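Local coordinates for protein putative NADH-flavin reductase (Streptococcus pneumoniae TIGR4, PDB 4R01) that probably binds NAD(P)H through a Rossmann-type fold and may act as an NADH-dependent flavin reductase, at residues K15-E20 with G190-L195; F95-G100 with D136-K141. All coordinates share one frame; numbering follows the deposited sequence.

Interaction 1 (K15-E20 with G190-L195); sequences KAIVEE and GLVDEL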
ATOM      1  N   LYS A  15     -12.324   4.554  29.714  1.00 38.28           N
ATOM      2  CA  LYS A  15     -11.553   4.915  30.897  1.00 42.10           C
ATOM      3  C   LYS A  15     -10.301   5.689  30.511  1.00 43.62           C
ATOM      4  O   LYS A  15      -9.745   6.423  31.323  1.00 44.67           O
ATOM      5  CB  LYS A  15     -11.188   3.674  31.713  1.00 46.24           C
ATOM      6  CG  LYS A  15     -10.380   2.635  30.968  1.00 50.77           C
ATOM      7  CD  LYS A  15     -10.356   1.322  31.735  1.00 54.74           C
ATOM      8  CE  LYS A  15      -9.780   1.501  33.128  1.00 55.23           C
ATOM      9  NZ  LYS A  15      -9.773   0.216  33.879  1.00 59.41           N
ATOM     10  N   ALA A  16      -9.863   5.527  29.267  1.00 44.02           N
ATOM     11  CA  ALA A  16      -8.767   6.334  28.751  1.00 44.52           C
ATOM     12  C   ALA A  16      -9.185   7.798  28.751  1.00 42.93           C
ATOM     13  O   ALA A  16      -8.435   8.669  29.187  1.00 39.19           O
ATOM     14  CB  ALA A  16      -8.374   5.882  27.355  1.00 37.52           C
ATOM     15  N   ILE A  17     -10.400   8.054  28.277  1.00 37.21           N
ATOM     16  CA  ILE A  17     -10.948   9.404  28.235  1.00 40.55           C
ATOM     17  C   ILE A  17     -11.248   9.926  29.641  1.00 42.41           C
ATOM     18  O   ILE A  17     -10.991  11.093  29.944  1.00 43.00           O
ATOM     19  CB  ILE A  17     -12.229   9.459  27.380  1.00 37.50           C
ATOM     20  CG1 ILE A  17     -11.949   8.920  25.976  1.00 40.73           C
ATOM     21  CG2 ILE A  17     -12.760  10.883  27.298  1.00 38.92           C
ATOM     22  CD1 ILE A  17     -13.159   8.896  25.077  1.00 37.29           C
ATOM     23  N   VAL A  18     -11.785   9.059  30.495  1.00 41.79           N
ATOM     24  CA  VAL A  18     -12.074   9.423  31.880  1.00 40.22           C
ATOM     25  C   VAL A  18     -10.802   9.848  32.605  1.00 40.35           C
ATOM     26  O   VAL A  18     -10.744  10.927  33.192  1.00 42.18           O
ATOM     27  CB  VAL A  18     -12.731   8.259  32.657  1.00 41.83           C
ATOM     28  CG1 VAL A  18     -12.747   8.555  34.155  1.00 43.71           C
ATOM     29  CG2 VAL A  18     -14.139   7.997  32.142  1.00 39.35           C
ATOM     30  N   GLU A  19      -9.785   8.996  32.545  1.00 40.11           N
ATOM     31  CA  GLU A  19      -8.518   9.254  33.220  1.00 52.40           C
ATOM     32  C   GLU A  19      -7.868  10.539  32.721  1.00 43.49           C
ATOM     33  O   GLU A  19      -7.293  11.297  33.501  1.00 45.72           O
ATOM     34  CB  GLU A  19      -7.564   8.073  33.030  1.00 53.28           C
ATOM     35  CG  GLU A  19      -6.204   8.262  33.682  1.00 59.30           C
ATOM     36  CD  GLU A  19      -5.350   7.011  33.620  1.00 62.77           C
ATOM     37  OE1 GLU A  19      -5.920   5.909  33.477  1.00 64.15           O
ATOM     38  OE2 GLU A  19      -4.109   7.129  33.709  1.00 64.20           O
ATOM     39  N   GLU A  20      -7.966  10.784  31.418  1.00 52.63           N
ATOM     40  CA  GLU A  20      -7.417  12.001  30.833  1.00 49.28           C
ATOM     41  C   GLU A  20      -8.206  13.224  31.288  1.00 46.31           C
ATOM     42  O   GLU A  20      -7.624  14.226  31.695  1.00 51.28           O
ATOM     43  CB  GLU A  20      -7.411  11.914  29.305  1.00 46.85           C
ATOM     44  CG  GLU A  20      -6.966  13.196  28.605  1.00 49.33           C
ATOM     45  CD  GLU A  20      -5.506  13.538  28.853  1.00 50.71           C
ATOM     46  OE1 GLU A  20      -4.706  12.617  29.112  1.00 49.51           O
ATOM     47  OE2 GLU A  20      -5.157  14.736  28.789  1.00 54.85           O
ATOM     48  N   GLY A 190      -6.440  14.080  22.404  1.00 36.44           N
ATOM     49  CA  GLY A 190      -7.019  14.832  21.306  1.00 36.50           C
ATOM     50  C   GLY A 190      -8.502  15.090  21.492  1.00 36.62           C
ATOM     51  O   GLY A 190      -8.996  16.178  21.194  1.00 36.92           O
ATOM     52  N   LEU A 191      -9.213  14.089  22.000  1.00 36.60           N
ATOM     53  CA  LEU A 191     -10.653  14.201  22.199  1.00 37.24           C
ATOM     54  C   LEU A 191     -10.998  15.228  23.285  1.00 40.12           C
ATOM     55  O   LEU A 191     -11.935  16.011  23.131  1.00 42.99           O
ATOM     56  CB  LEU A 191     -11.243  12.831  22.543  1.00 36.53           C
ATOM     57  CG  LEU A 191     -12.768  12.696  22.572  1.00 36.42           C
ATOM     58  CD1 LEU A 191     -13.182  11.321  22.076  1.00 37.39           C
ATOM     59  CD2 LEU A 191     -13.311  12.941  23.969  1.00 34.51           C
ATOM     60  N   VAL A 192     -10.242  15.224  24.379  1.00 40.96           N
ATOM     61  CA  VAL A 192     -10.475  16.178  25.463  1.00 47.11           C
ATOM     62  C   VAL A 192     -10.073  17.592  25.031  1.00 50.04           C
ATOM     63  O   VAL A 192     -10.656  18.580  25.485  1.00 51.22           O
ATOM     64  CB  VAL A 192      -9.711  15.773  26.747  1.00 47.02           C
ATOM     65  CG1 VAL A 192      -9.930  16.790  27.857  1.00 44.74           C
ATOM     66  CG2 VAL A 192     -10.158  14.399  27.212  1.00 47.96           C
ATOM     67  N   ASP A 193      -9.087  17.687  24.142  1.00 49.06           N
ATOM     68  CA  ASP A 193      -8.703  18.977  23.575  1.00 49.44           C
ATOM     69  C   ASP A 193      -9.862  19.583  22.793  1.00 45.17           C
ATOM     70  O   ASP A 193     -10.101  20.786  22.850  1.00 47.63           O
ATOM     71  CB  ASP A 193      -7.478  18.839  22.668  1.00 51.71           C
ATOM     72  CG  ASP A 193      -6.195  18.635  23.447  1.00 55.56           C
ATOM     73  OD1 ASP A 193      -6.217  18.792  24.685  1.00 59.52           O
ATOM     74  OD2 ASP A 193      -5.159  18.327  22.818  1.00 54.54           O
ATOM     75  N   GLU A 194     -10.582  18.736  22.066  1.00 43.46           N
ATOM     76  CA  GLU A 194     -11.754  19.172  21.317  1.00 44.71           C
ATOM     77  C   GLU A 194     -12.891  19.546  22.272  1.00 52.09           C
ATOM     78  O   GLU A 194     -13.809  20.277  21.907  1.00 56.66           O
ATOM     79  CB  GLU A 194     -12.191  18.077  20.333  1.00 39.33           C
ATOM     80  CG  GLU A 194     -13.492  18.351  19.590  1.00 43.30           C
ATOM     81  CD  GLU A 194     -13.423  19.583  18.706  1.00 48.32           C
ATOM     82  OE1 GLU A 194     -12.333  19.873  18.166  1.00 50.40           O
ATOM     83  OE2 GLU A 194     -14.458  20.268  18.560  1.00 48.24           O
ATOM     84  N   LEU A 195     -12.823  19.052  23.504  1.00 53.77           N
ATOM     85  CA  LEU A 195     -13.811  19.411  24.518  1.00 56.66           C
ATOM     86  C   LEU A 195     -13.489  20.771  25.118  1.00 57.65           C
ATOM     87  O   LEU A 195     -14.369  21.614  25.279  1.00 61.30           O
ATOM     88  CB  LEU A 195     -13.873  18.351  25.617  1.00 58.04           C
ATOM     89  CG  LEU A 195     -14.594  17.066  25.226  1.00 58.52           C
ATOM     90  CD1 LEU A 195     -14.467  16.032  26.327  1.00 59.51           C
ATOM     91  CD2 LEU A 195     -16.053  17.368  24.935  1.00 60.53           C
TER

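Interaction 2 (F95-G100 with D136-K141); sequences FLVVGG and DLLRTK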
ATOM      1  N   PHE A  95     -22.352  16.420  22.258  1.00 41.44           N
ATOM      2  CA  PHE A  95     -22.387  14.965  22.259  1.00 43.85           C
ATOM      3  C   PHE A  95     -21.288  14.399  21.365  1.00 43.03           C
ATOM      4  O   PHE A  95     -21.407  14.409  20.141  1.00 42.79           O
ATOM      5  CB  PHE A  95     -23.762  14.465  21.812  1.00 47.60           C
ATOM      6  CG  PHE A  95     -23.833  12.979  21.603  1.00 46.02           C
ATOM      7  CD1 PHE A  95     -23.599  12.104  22.652  1.00 44.25           C
ATOM      8  CD2 PHE A  95     -24.151  12.458  20.360  1.00 44.24           C
ATOM      9  CE1 PHE A  95     -23.668  10.736  22.463  1.00 42.61           C
ATOM     10  CE2 PHE A  95     -24.225  11.093  20.164  1.00 44.38           C
ATOM     11  CZ  PHE A  95     -23.981  10.230  21.217  1.00 42.90           C
ATOM     12  N   LEU A  96     -20.216  13.918  21.986  1.00 43.60           N
ATOM     13  CA  LEU A  96     -19.079  13.377  21.252  1.00 41.30           C
ATOM     14  C   LEU A  96     -19.157  11.864  21.153  1.00 39.54           C
ATOM     15  O   LEU A  96     -19.556  11.192  22.103  1.00 41.89           O
ATOM     16  CB  LEU A  96     -17.759  13.785  21.910  1.00 41.51           C
ATOM     17  CG  LEU A  96     -17.155  15.132  21.507  1.00 42.16           C
ATOM     18  CD1 LEU A  96     -18.005  16.292  22.000  1.00 46.16           C
ATOM     19  CD2 LEU A  96     -15.730  15.247  22.024  1.00 40.98           C
ATOM     20  N   VAL A  97     -18.774  11.335  19.998  1.00 37.27           N
ATOM     21  CA  VAL A  97     -18.789   9.895  19.776  1.00 38.02           C
ATOM     22  C   VAL A  97     -17.397   9.377  19.444  1.00 36.01           C
ATOM     23  O   VAL A  97     -16.722   9.915  18.567  1.00 36.74           O
ATOM     24  CB  VAL A  97     -19.745   9.505  18.629  1.00 38.97           C
ATOM     25  CG1 VAL A  97     -19.744   7.997  18.425  1.00 37.75           C
ATOM     26  CG2 VAL A  97     -21.148  10.005  18.913  1.00 41.32           C
ATOM     27  N   VAL A  98     -16.967   8.342  20.156  1.00 32.95           N
ATOM     28  CA  VAL A  98     -15.764   7.615  19.778  1.00 27.56           C
ATOM     29  C   VAL A  98     -16.102   6.737  18.586  1.00 29.40           C
ATOM     30  O   VAL A  98     -16.787   5.722  18.727  1.00 27.48           O
ATOM     31  CB  VAL A  98     -15.220   6.755  20.923  1.00 26.49           C
ATOM     32  CG1 VAL A  98     -14.005   5.968  20.459  1.00 24.33           C
ATOM     33  CG2 VAL A  98     -14.879   7.630  22.122  1.00 28.34           C
ATOM     34  N   GLY A  99     -15.635   7.138  17.408  1.00 30.35           N
ATOM     35  CA  GLY A  99     -16.051   6.490  16.181  1.00 31.99           C
ATOM     36  C   GLY A  99     -15.067   5.493  15.609  1.00 34.54           C
ATOM     37  O   GLY A  99     -14.231   4.945  16.326  1.00 33.75           O
ATOM     38  N   GLY A 100     -15.183   5.255  14.306  1.00 37.04           N
ATOM     39  CA  GLY A 100     -14.289   4.354  13.603  1.00 35.95           C
ATOM     40  C   GLY A 100     -13.571   5.059  12.469  1.00 35.72           C
ATOM     41  O   GLY A 100     -13.965   6.150  12.056  1.00 33.87           O
ATOM     42  N   ASP A 136     -23.678   8.250   9.665  1.00 36.42           N
ATOM     43  CA  ASP A 136     -24.659   8.684   8.673  1.00 40.37           C
ATOM     44  C   ASP A 136     -25.952   9.153   9.338  1.00 43.11           C
ATOM     45  O   ASP A 136     -26.599  10.089   8.867  1.00 46.88           O
ATOM     46  CB  ASP A 136     -24.962   7.561   7.675  1.00 40.25           C
ATOM     47  CG  ASP A 136     -23.782   7.249   6.768  1.00 40.58           C
ATOM     48  OD1 ASP A 136     -22.875   8.102   6.650  1.00 35.78           O
ATOM     49  OD2 ASP A 136     -23.766   6.154   6.163  1.00 41.49           O
ATOM     50  N   LEU A 137     -26.318   8.505  10.437  1.00 43.70           N
ATOM     51  CA  LEU A 137     -27.536   8.857  11.158  1.00 45.46           C
ATOM     52  C   LEU A 137     -27.379  10.194  11.879  1.00 44.98           C
ATOM     53  O   LEU A 137     -28.333  10.963  11.992  1.00 47.53           O
ATOM     54  CB  LEU A 137     -27.905   7.751  12.150  1.00 45.70           C
ATOM     55  CG  LEU A 137     -29.276   7.849  12.821  1.00 51.93           C
ATOM     56  CD1 LEU A 137     -30.380   7.958  11.780  1.00 56.73           C
ATOM     57  CD2 LEU A 137     -29.505   6.648  13.716  1.00 50.80           C
ATOM     58  N   LEU A 138     -26.169  10.473  12.354  1.00 41.81           N
ATOM     59  CA  LEU A 138     -25.891  11.718  13.061  1.00 42.71           C
ATOM     60  C   LEU A 138     -26.049  12.949  12.169  1.00 46.08           C
ATOM     61  O   LEU A 138     -26.510  13.994  12.625  1.00 51.44           O
ATOM     62  CB  LEU A 138     -24.481  11.693  13.657  1.00 40.59           C
ATOM     63  CG  LEU A 138     -24.321  11.043  15.033  1.00 37.71           C
ATOM     64  CD1 LEU A 138     -22.849  10.896  15.392  1.00 34.96           C
ATOM     65  CD2 LEU A 138     -25.052  11.857  16.095  1.00 37.79           C
ATOM     66  N   ARG A 139     -25.672  12.829  10.901  1.00 47.42           N
ATOM     67  CA  ARG A 139     -25.735  13.971   9.992  1.00 51.21           C
ATOM     68  C   ARG A 139     -27.164  14.462   9.775  1.00 51.65           C
ATOM     69  O   ARG A 139     -27.379  15.611   9.394  1.00 53.65           O
ATOM     70  CB  ARG A 139     -25.099  13.622   8.648  1.00 54.37           C
ATOM     71  CG  ARG A 139     -23.642  13.213   8.748  1.00 54.94           C
ATOM     72  CD  ARG A 139     -22.961  13.321   7.402  1.00 53.85           C
ATOM     73  NE  ARG A 139     -21.650  12.680   7.396  1.00 50.96           N
ATOM     74  CZ  ARG A 139     -20.524  13.269   7.785  1.00 46.43           C
ATOM     75  NH1 ARG A 139     -20.541  14.518   8.226  1.00 48.73           N
ATOM     76  NH2 ARG A 139     -19.380  12.602   7.737  1.00 41.42           N
ATOM     77  N   THR A 140     -28.137  13.592  10.025  1.00 52.27           N
ATOM     78  CA  THR A 140     -29.540  13.951   9.862  1.00 56.84           C
ATOM     79  C   THR A 140     -30.091  14.618  11.121  1.00 60.01           C
ATOM     80  O   THR A 140     -31.205  15.143  11.120  1.00 64.02           O
ATOM     81  CB  THR A 140     -30.400  12.719   9.523  1.00 56.84           C
ATOM     82  OG1 THR A 140     -30.385  11.807  10.628  1.00 57.76           O
ATOM     83  CG2 THR A 140     -29.857  12.017   8.287  1.00 53.92           C
ATOM     84  N   LYS A 141     -29.307  14.595  12.194  1.00 59.03           N
ATOM     85  CA  LYS A 141     -29.711  15.221  13.447  1.00 60.68           C
ATOM     86  C   LYS A 141     -29.360  16.704  13.445  1.00 67.33           C
ATOM     87  O   LYS A 141     -28.276  17.100  13.878  1.00 68.57           O
ATOM     88  CB  LYS A 141     -29.060  14.519  14.640  1.00 51.57           C
ATOM     89  CG  LYS A 141     -29.395  13.039  14.742  1.00 46.42           C
ATOM     90  CD  LYS A 141     -30.888  12.797  14.571  1.00 48.47           C
ATOM     91  CE  LYS A 141     -31.237  11.325  14.746  1.00 47.84           C
ATOM     92  NZ  LYS A 141     -32.671  11.056  14.452  1.00 49.54           N
TER

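Interaction 1 (K15-E20 with G190-L195)
Ile17 on helix 12-24 meets Leu191 on helix 184-196, two helices packed on one face of the Rossmann-type sheet. Their short segments cross at -55° with axes 10.0 Å apart, a separation that Ile17, Leu191 and Val192 can span. In the tight part, next to the sheet, Ile17 and Leu191 cross at about a right angle, and the two leucine methyls meet different branches of the isoleucine: Leu191 CD1 is 3.9 Å from Ile17 CD1, and Leu191 CD2 is 4.0 Å from Ile17 CG2. Val192 sits looser, its CG2 4.4 Å from Ile17 CG2. Ile17 and Leu191 also rest on Ile63 and Val98 of the strands beneath.

Away from the sheet, on the solvent side, the contact comes down to one methylene against one methyl. The partly exposed Glu20 suits this border: its CG methylene can touch Val192 while its carboxylate forms a salt bridge with Arg24. Arg24 also pairs with Asp193, placing a positive charge between two acids 5.9 Å apart (Glu20 OE2 to Asp193 OD1), which probably eases their repulsion. With CG anti to the backbone N (chi1 175°) and the chain bent at chi2 (67°), Glu20 CG lies 3.7 Å from Val192 CG2.

Interaction 2 (F95-G100 with D136-K141)
Leu138 reaches from helix 125-138 over the strand at 95-98 and spreads its two methyls across a pair of side chains, Val97 and Phe95. The contact is small and wholly apolar, with no hydrogen bond between the segments. One branch, Leu138 CD1, lies 4.0 Å from CG2 of Val97, the two side chains meeting at a slant. The other branch, Leu138 CD2, comes to the rim of the Phe95 ring near the ring plane, 4.2 Å from CE2, so the methyl meets an edge and not a face.

Alternation along the strand explains the pairing: Phe95 and Val97 turn their side chains toward the helix, whereas Leu96 between them points away from it. Valine, branched at CB, suits an extended backbone, and its CG2, anti to the carbonyl carbon, supplies the touching methyl. The leucine side chain, with that of valine, spans the 9.9 Å between the CA atoms of Val97 and Leu138.

A type I turn runs from Leu138 to Lys141. Two donors of Thr140 hold the Leu137 carbonyl oxygen from the same face of its plane: the backbone N and OG1, the latter 2.6 Å from Leu137 O.

Around this core, Ile81 of helix 76-88 touches Leu138, Leu88 of the same helix touches Phe95, and Phe148 of the adjoining parallel strand 145-150 packs against both Val97 and Leu138.

In the fold
Strand 94-98, in the middle of the main sheet, joins the two contacts, whose centres are about 17 Å apart. Its alternating side chains face helix 125-138 in interaction 2 and helices 12-24 and 184-196 in interaction 1, so helical layers cover both faces of the sheet, as expected of an alpha/beta Rossmann fold. Interaction 1 touches the strand directly on its own face: Leu195 CD2 is 3.6 Å from Leu96 CD2, and Ile17 CD1 is 3.6 Å from Val98 CG2. The order is 15-20, 95-100, 136-141, 190-195: interaction 1 joins early and late parts of the NAD(P)H-binding region, with both segments of interaction 2 between them in sequence, though on the opposite side of the chain's centre.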